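Local structure of chitinase (Paenibacillus sp. FPU-7, 5GZT) at residues A250-Y255 with N448-L453; G1019-R1024 with G1122-A1127. The protein probably catalyses the random endo-hydrolysis of the beta-1,4 linkages between N-acetylglucosamine units in chitin and chitodextrins. All blocks are in the same frame, centred on the assembly; numbering follows the deposited sequence.

Interaction 1. Residues A250-Y255 with N448-L453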
loop_
_atom_site.group_PDB
_atom_site.type_symbol
_atom_site.label_atom_id
_atom_site.label_comp_id
_atom_site.label_asym_id
_atom_site.label_seq_id
_atom_site.Cartn_x
_atom_site.Cartn_y
_atom_site.Cartn_z
ATOM N N ALA B 250 -8.320 2.725 -3.626
ATOM C CA ALA B 250 -7.298 1.953 -4.293
ATOM C C ALA B 250 -7.580 0.472 -4.163
ATOM O O ALA B 250 -8.117 0.020 -3.125
ATOM C CB ALA B 250 -5.921 2.280 -3.709
ATOM N N GLY B 251 -7.202 -0.269 -5.212
ATOM C CA GLY B 251 -7.169 -1.726 -5.195
ATOM C C GLY B 251 -8.002 -2.326 -6.327
ATOM O O GLY B 251 -8.101 -1.742 -7.417
ATOM N N THR B 252 -8.597 -3.491 -6.072
ATOM C CA THR B 252 -9.290 -4.229 -7.138
ATOM C C THR B 252 -10.819 -3.949 -7.138
ATOM O O THR B 252 -11.470 -4.140 -6.122
ATOM C CB THR B 252 -9.054 -5.712 -7.055
ATOM O OG1 THR B 252 -7.662 -5.976 -7.182
ATOM C CG2 THR B 252 -9.775 -6.404 -8.223
ATOM N N TRP B 253 -11.329 -3.402 -8.248
ATOM C CA TRP B 253 -12.790 -3.180 -8.457
ATOM C C TRP B 253 -13.356 -4.274 -9.347
ATOM O O TRP B 253 -12.712 -4.731 -10.268
ATOM C CB TRP B 253 -13.098 -1.813 -9.071
ATOM C CG TRP B 253 -12.893 -0.743 -8.088
ATOM C CD1 TRP B 253 -11.696 -0.385 -7.552
ATOM C CD2 TRP B 253 -13.881 0.101 -7.474
ATOM N NE1 TRP B 253 -11.871 0.646 -6.667
ATOM C CE2 TRP B 253 -13.195 0.967 -6.595
ATOM C CE3 TRP B 253 -15.255 0.274 -7.642
ATOM C CZ2 TRP B 253 -13.844 1.945 -5.828
ATOM C CZ3 TRP B 253 -15.918 1.244 -6.861
ATOM C CH2 TRP B 253 -15.209 2.063 -5.969
ATOM N N LEU B 254 -14.563 -4.712 -9.024
ATOM C CA LEU B 254 -15.297 -5.665 -9.873
ATOM C C LEU B 254 -16.385 -4.879 -10.593
ATOM O O LEU B 254 -17.058 -4.027 -9.996
ATOM C CB LEU B 254 -15.855 -6.807 -9.023
ATOM C CG LEU B 254 -14.823 -7.621 -8.206
ATOM C CD1 LEU B 254 -15.532 -8.588 -7.264
ATOM C CD2 LEU B 254 -13.865 -8.391 -9.104
ATOM N N TYR B 255 -16.517 -5.105 -11.890
ATOM C CA TYR B 255 -17.595 -4.442 -12.632
ATOM C C TYR B 255 -18.440 -5.425 -13.479
ATOM O O TYR B 255 -17.948 -6.467 -13.918
ATOM C CB TYR B 255 -17.051 -3.290 -13.494
ATOM C CG TYR B 255 -16.198 -3.739 -14.651
ATOM C CD1 TYR B 255 -14.871 -4.093 -14.459
ATOM C CD2 TYR B 255 -16.714 -3.824 -15.933
ATOM C CE1 TYR B 255 -14.079 -4.525 -15.514
ATOM C CE2 TYR B 255 -15.927 -4.251 -16.997
ATOM C CZ TYR B 255 -14.612 -4.598 -16.789
ATOM O OH TYR B 255 -13.827 -5.039 -17.833
ATOM N N ASN B 448 -19.528 -14.043 -1.108
ATOM C CA ASN B 448 -19.722 -12.735 -1.793
ATOM C C ASN B 448 -18.756 -11.625 -1.332
ATOM O O ASN B 448 -19.116 -10.441 -1.216
ATOM C CB ASN B 448 -21.170 -12.305 -1.670
ATOM C CG ASN B 448 -22.107 -13.382 -2.187
ATOM O OD1 ASN B 448 -21.975 -13.840 -3.334
ATOM N ND2 ASN B 448 -23.013 -13.839 -1.324
ATOM N N LYS B 449 -17.524 -12.057 -1.068
ATOM C CA LYS B 449 -16.447 -11.187 -0.592
ATOM C C LYS B 449 -15.251 -11.546 -1.455
ATOM O O LYS B 449 -14.852 -12.711 -1.512
ATOM C CB LYS B 449 -16.207 -11.441 0.897
ATOM C CG LYS B 449 -15.947 -10.189 1.707
ATOM C CD LYS B 449 -15.304 -10.524 3.059
ATOM C CE LYS B 449 -13.829 -10.970 2.967
ATOM N NZ LYS B 449 -12.795 -9.905 3.176
ATOM N N TYR B 450 -14.748 -10.572 -2.206
ATOM C CA TYR B 450 -13.594 -10.770 -3.124
ATOM C C TYR B 450 -12.230 -10.859 -2.387
ATOM O O TYR B 450 -11.996 -10.113 -1.439
ATOM C CB TYR B 450 -13.545 -9.639 -4.159
ATOM C CG TYR B 450 -12.377 -9.834 -5.092
ATOM C CD1 TYR B 450 -12.404 -10.842 -6.074
ATOM C CD2 TYR B 450 -11.221 -9.053 -4.956
ATOM C CE1 TYR B 450 -11.334 -11.060 -6.942
ATOM C CE2 TYR B 450 -10.140 -9.257 -5.811
ATOM C CZ TYR B 450 -10.165 -10.243 -6.795
ATOM O OH TYR B 450 -9.009 -10.456 -7.594
ATOM N N TYR B 451 -11.394 -11.801 -2.790
ATOM C CA TYR B 451 -10.073 -12.104 -2.169
ATOM C C TYR B 451 -8.960 -11.811 -3.180
ATOM O O TYR B 451 -9.043 -12.233 -4.344
ATOM C CB TYR B 451 -9.933 -13.591 -1.709
ATOM C CG TYR B 451 -11.080 -14.021 -0.791
ATOM C CD1 TYR B 451 -11.347 -13.306 0.371
ATOM C CD2 TYR B 451 -11.947 -15.101 -1.133
ATOM C CE1 TYR B 451 -12.417 -13.647 1.195
ATOM C CE2 TYR B 451 -13.055 -15.454 -0.313
ATOM C CZ TYR B 451 -13.287 -14.720 0.842
ATOM O OH TYR B 451 -14.307 -14.991 1.717
ATOM N N GLU B 452 -7.899 -11.152 -2.704
ATOM C CA GLU B 452 -6.721 -10.830 -3.513
ATOM C C GLU B 452 -5.727 -11.976 -3.540
ATOM O O GLU B 452 -5.579 -12.699 -2.582
ATOM C CB GLU B 452 -6.014 -9.578 -2.963
ATOM C CG GLU B 452 -6.712 -8.250 -3.154
ATOM C CD GLU B 452 -5.765 -7.029 -2.911
ATOM O OE1 GLU B 452 -4.747 -7.205 -2.211
ATOM O OE2 GLU B 452 -6.037 -5.886 -3.400
ATOM N N LEU B 453 -5.050 -12.141 -4.651
ATOM C CA LEU B 453 -3.905 -13.015 -4.741
ATOM C C LEU B 453 -2.754 -12.224 -5.359
ATOM O O LEU B 453 -2.917 -11.570 -6.408
ATOM C CB LEU B 453 -4.181 -14.210 -5.620
ATOM C CG LEU B 453 -3.059 -15.218 -5.687
ATOM C CD1 LEU B 453 -2.841 -15.937 -4.350
ATOM C CD2 LEU B 453 -3.350 -16.216 -6.767
HETATM O O HOH W 1 -8.337 -4.502 -3.468
HETATM O O HOH W 2 -5.833 -4.695 -5.730
#

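Interaction 2. Residues G1019-R1024 with G1122-A1127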
loop_
_atom_site.group_PDB
_atom_site.type_symbol
_atom_site.label_atom_id
_atom_site.label_comp_id
_atom_site.label_asym_id
_atom_site.label_seq_id
_atom_site.Cartn_x
_atom_site.Cartn_y
_atom_site.Cartn_z
ATOM N N GLY B 1019 -0.883 24.299 31.781
ATOM C CA GLY B 1019 -0.888 23.163 32.710
ATOM C C GLY B 1019 -2.175 23.141 33.569
ATOM O O GLY B 1019 -2.743 24.224 33.947
ATOM N N ALA B 1020 -2.618 21.918 33.929
ATOM C CA ALA B 1020 -3.847 21.730 34.722
ATOM C C ALA B 1020 -3.443 21.098 36.047
ATOM O O ALA B 1020 -2.824 20.013 36.063
ATOM C CB ALA B 1020 -4.761 20.790 34.011
ATOM N N PHE B 1021 -3.865 21.695 37.149
ATOM C CA PHE B 1021 -3.580 21.139 38.481
ATOM C C PHE B 1021 -4.738 20.228 38.989
ATOM O O PHE B 1021 -5.002 20.145 40.191
ATOM C CB PHE B 1021 -3.327 22.243 39.467
ATOM C CG PHE B 1021 -2.004 22.959 39.307
ATOM C CD1 PHE B 1021 -1.145 22.774 38.209
ATOM C CD2 PHE B 1021 -1.627 23.870 40.270
ATOM C CE1 PHE B 1021 0.027 23.511 38.111
ATOM C CE2 PHE B 1021 -0.428 24.569 40.180
ATOM C CZ PHE B 1021 0.397 24.371 39.104
ATOM N N TYR B 1022 -5.449 19.612 38.072
ATOM C CA TYR B 1022 -6.542 18.714 38.406
ATOM C C TYR B 1022 -6.523 17.610 37.391
ATOM O O TYR B 1022 -5.999 17.778 36.258
ATOM C CB TYR B 1022 -7.931 19.400 38.394
ATOM C CG TYR B 1022 -8.325 20.011 37.049
ATOM C CD1 TYR B 1022 -7.926 21.336 36.690
ATOM C CD2 TYR B 1022 -9.070 19.304 36.138
ATOM C CE1 TYR B 1022 -8.258 21.901 35.457
ATOM C CE2 TYR B 1022 -9.407 19.865 34.897
ATOM C CZ TYR B 1022 -8.993 21.160 34.566
ATOM O OH TYR B 1022 -9.365 21.648 33.337
ATOM N N ALA B 1023 -7.223 16.527 37.739
ATOM C CA ALA B 1023 -7.344 15.356 36.876
ATOM C C ALA B 1023 -8.681 15.150 36.251
ATOM O O ALA B 1023 -9.684 15.727 36.638
ATOM C CB ALA B 1023 -6.995 14.123 37.682
ATOM N N ARG B 1024 -8.689 14.279 35.263
ATOM C CA ARG B 1024 -9.923 13.665 34.736
ATOM C C ARG B 1024 -9.689 12.172 34.702
ATOM O O ARG B 1024 -8.590 11.716 34.965
ATOM C CB ARG B 1024 -10.292 14.204 33.363
ATOM C CG ARG B 1024 -10.725 15.676 33.419
ATOM C CD ARG B 1024 -11.116 16.193 32.035
ATOM N NE ARG B 1024 -11.470 17.601 32.141
ATOM C CZ ARG B 1024 -12.616 18.070 32.660
ATOM N NH1 ARG B 1024 -13.613 17.266 33.025
ATOM N NH2 ARG B 1024 -12.789 19.377 32.777
ATOM N N GLY B 1122 2.859 23.441 46.572
ATOM C CA GLY B 1122 3.823 24.275 45.865
ATOM C C GLY B 1122 4.715 23.497 44.893
ATOM O O GLY B 1122 5.508 24.122 44.172
ATOM N N LYS B 1123 4.541 22.186 44.802
ATOM C CA LYS B 1123 5.410 21.384 43.970
ATOM C C LYS B 1123 5.116 21.510 42.468
ATOM O O LYS B 1123 6.064 21.479 41.705
ATOM C CB LYS B 1123 5.337 19.895 44.337
ATOM C CG LYS B 1123 5.902 19.574 45.731
ATOM C CD LYS B 1123 5.887 18.067 46.015
ATOM C CE LYS B 1123 6.527 17.798 47.375
ATOM N NZ LYS B 1123 7.089 16.421 47.388
ATOM N N LEU B 1124 3.840 21.561 42.080
ATOM C CA LEU B 1124 3.476 21.741 40.651
ATOM C C LEU B 1124 4.082 23.046 40.116
ATOM O O LEU B 1124 4.852 23.057 39.087
ATOM C CB LEU B 1124 1.969 21.564 40.418
ATOM C CG LEU B 1124 1.444 20.154 40.738
ATOM C CD1 LEU B 1124 0.035 19.898 40.201
ATOM C CD2 LEU B 1124 2.348 19.022 40.208
ATOM N N LEU B 1125 3.907 24.110 40.873
ATOM C CA LEU B 1125 4.456 25.429 40.511
ATOM C C LEU B 1125 5.961 25.379 40.537
ATOM O O LEU B 1125 6.617 25.872 39.604
ATOM C CB LEU B 1125 3.924 26.512 41.420
ATOM C CG LEU B 1125 4.580 27.868 41.381
ATOM C CD1 LEU B 1125 4.481 28.487 40.005
ATOM C CD2 LEU B 1125 3.945 28.783 42.405
ATOM N N GLY B 1126 6.530 24.719 41.541
ATOM C CA GLY B 1126 7.992 24.665 41.652
ATOM C C GLY B 1126 8.623 23.942 40.448
ATOM O O GLY B 1126 9.655 24.314 39.989
ATOM N N ALA B 1127 7.942 22.958 39.913
ATOM C CA ALA B 1127 8.389 22.250 38.753
ATOM C C ALA B 1127 8.461 23.143 37.494
ATOM O O ALA B 1127 9.443 23.115 36.736
ATOM C CB ALA B 1127 7.496 21.052 38.493
#

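Interaction 1. Residues A250-Y255 with N448-L453
Tyr450, in the turn that follows helix 425-447, meets two side chains of strand 251-261, Leu254 near the base of its ring and Thr252 near the hydroxyl end. Its CG stands anti to the backbone N (chi1 180°), which turns the ring toward strand 251-261. Tyr450 CB packs on Leu254 CD1 at 3.8 Å, while the other methyl of Leu254, CD2, sits over one face of the ring, displaced toward its rim. Farther along, the Thr252 and Tyr450 side chains cross at about a right angle, and Thr252 CG2 lies oblique to the ring, 3.8 Å from Tyr450 CE2. The phenol oxygen itself is hydrogen-bonded to Asp477 and Lys272, and Asp477 also binds Thr252 OG1, so one carboxylate ties both side chains together.

Two residues on, at the start of strand 452-457, Glu452 extends its chain beyond CG to bring the carboxylate near Thr252. No direct bond forms, since Glu452 OE2 and Thr252 OG1 are 4.1 Å apart; two waters fill the role. One accepts from Thr252 N at 2.8 Å and donates to Glu452 OE2 at 2.7 Å. The second donates to both sides, reaching Thr252 OG1 at 2.7 Å and Glu452 OE2 at 2.6 Å. His303 adds a further bond to OE2, and Tyr478 holds OE1.

The contact therefore joins strand 251-261, which runs antiparallel to strands 210-215 and 264-284, to the N-terminal end of strand 452-457 of the first family 18 barrel, through an apolar patch beside a water-bridged polar one. Two waters donate to the buried Glu452 OE2 and His303 is bonded to it as well, which probably favours the charged form, and the same waters link this oxygen to Thr252.

Interaction 2. Residues G1019-R1024 with G1122-A1127
Leu1124 lies over one face of the Phe1021 ring, the two side chains running past each other in opposite directions. The closest approach is made by the leucine's CB, which is 3.5 Å from Phe1021 CZ. This is a CH-pi contact: Leu1124 CB stands 3.7 Å from the ring centroid and 20° off the normal, shifted toward the outer end of the ring. Leu1124 CD1 reaches back over the inner end, 3.7 Å from Phe1021 CD1, and thus the leucine spans the ring from its outer end toward its attachment. Phe1021 places CG anti to its own carbonyl carbon (chi1 -73°), and its ring projects to the first turn of helix 1123-1133, where Asp1119 OD2 is hydrogen-bonded to Leu1124 N and Leu1125 N comes obliquely within 3.9 Å of Phe1021 CZ.

No hydrogen bond crosses between the segments; the contact is apolar and buried. It joins the end of strand 1015-1020 of the second family 18 barrel to its last helix. Phe1113, on the adjacent parallel strand 1110-1114, stacks with Phe1021, and Leu1096 of helix 1093-1106 touches both Phe1021 and Leu1124, so the ring packs between helices 1093-1106 and 1123-1133 and strand 1110-1114.

Interaction 1 ties strand 251-261 to the first family 18 barrel and interaction 2 lies in the second; their centres are 54 Å apart, their nearest atoms about 38 Å. They sit at opposite ends of their barrel strands: interaction 1 where strand 452-457 begins and faces strand 251-261, interaction 2 where strand 1015-1020 ends. In family 18 enzymes the active site opens at the C-terminal strand ends, so interaction 1 is probably remote from it; interaction 2 is at the expected end, but packs Phe1021 against helices outside the barrel. A formic acid, probably from the crystallisation liquor, lies about 5 Å from the Tyr450 side chain. The sodium site at Glu44, Thr50, Phe52 and Ser72 belongs to a separate N-terminal region.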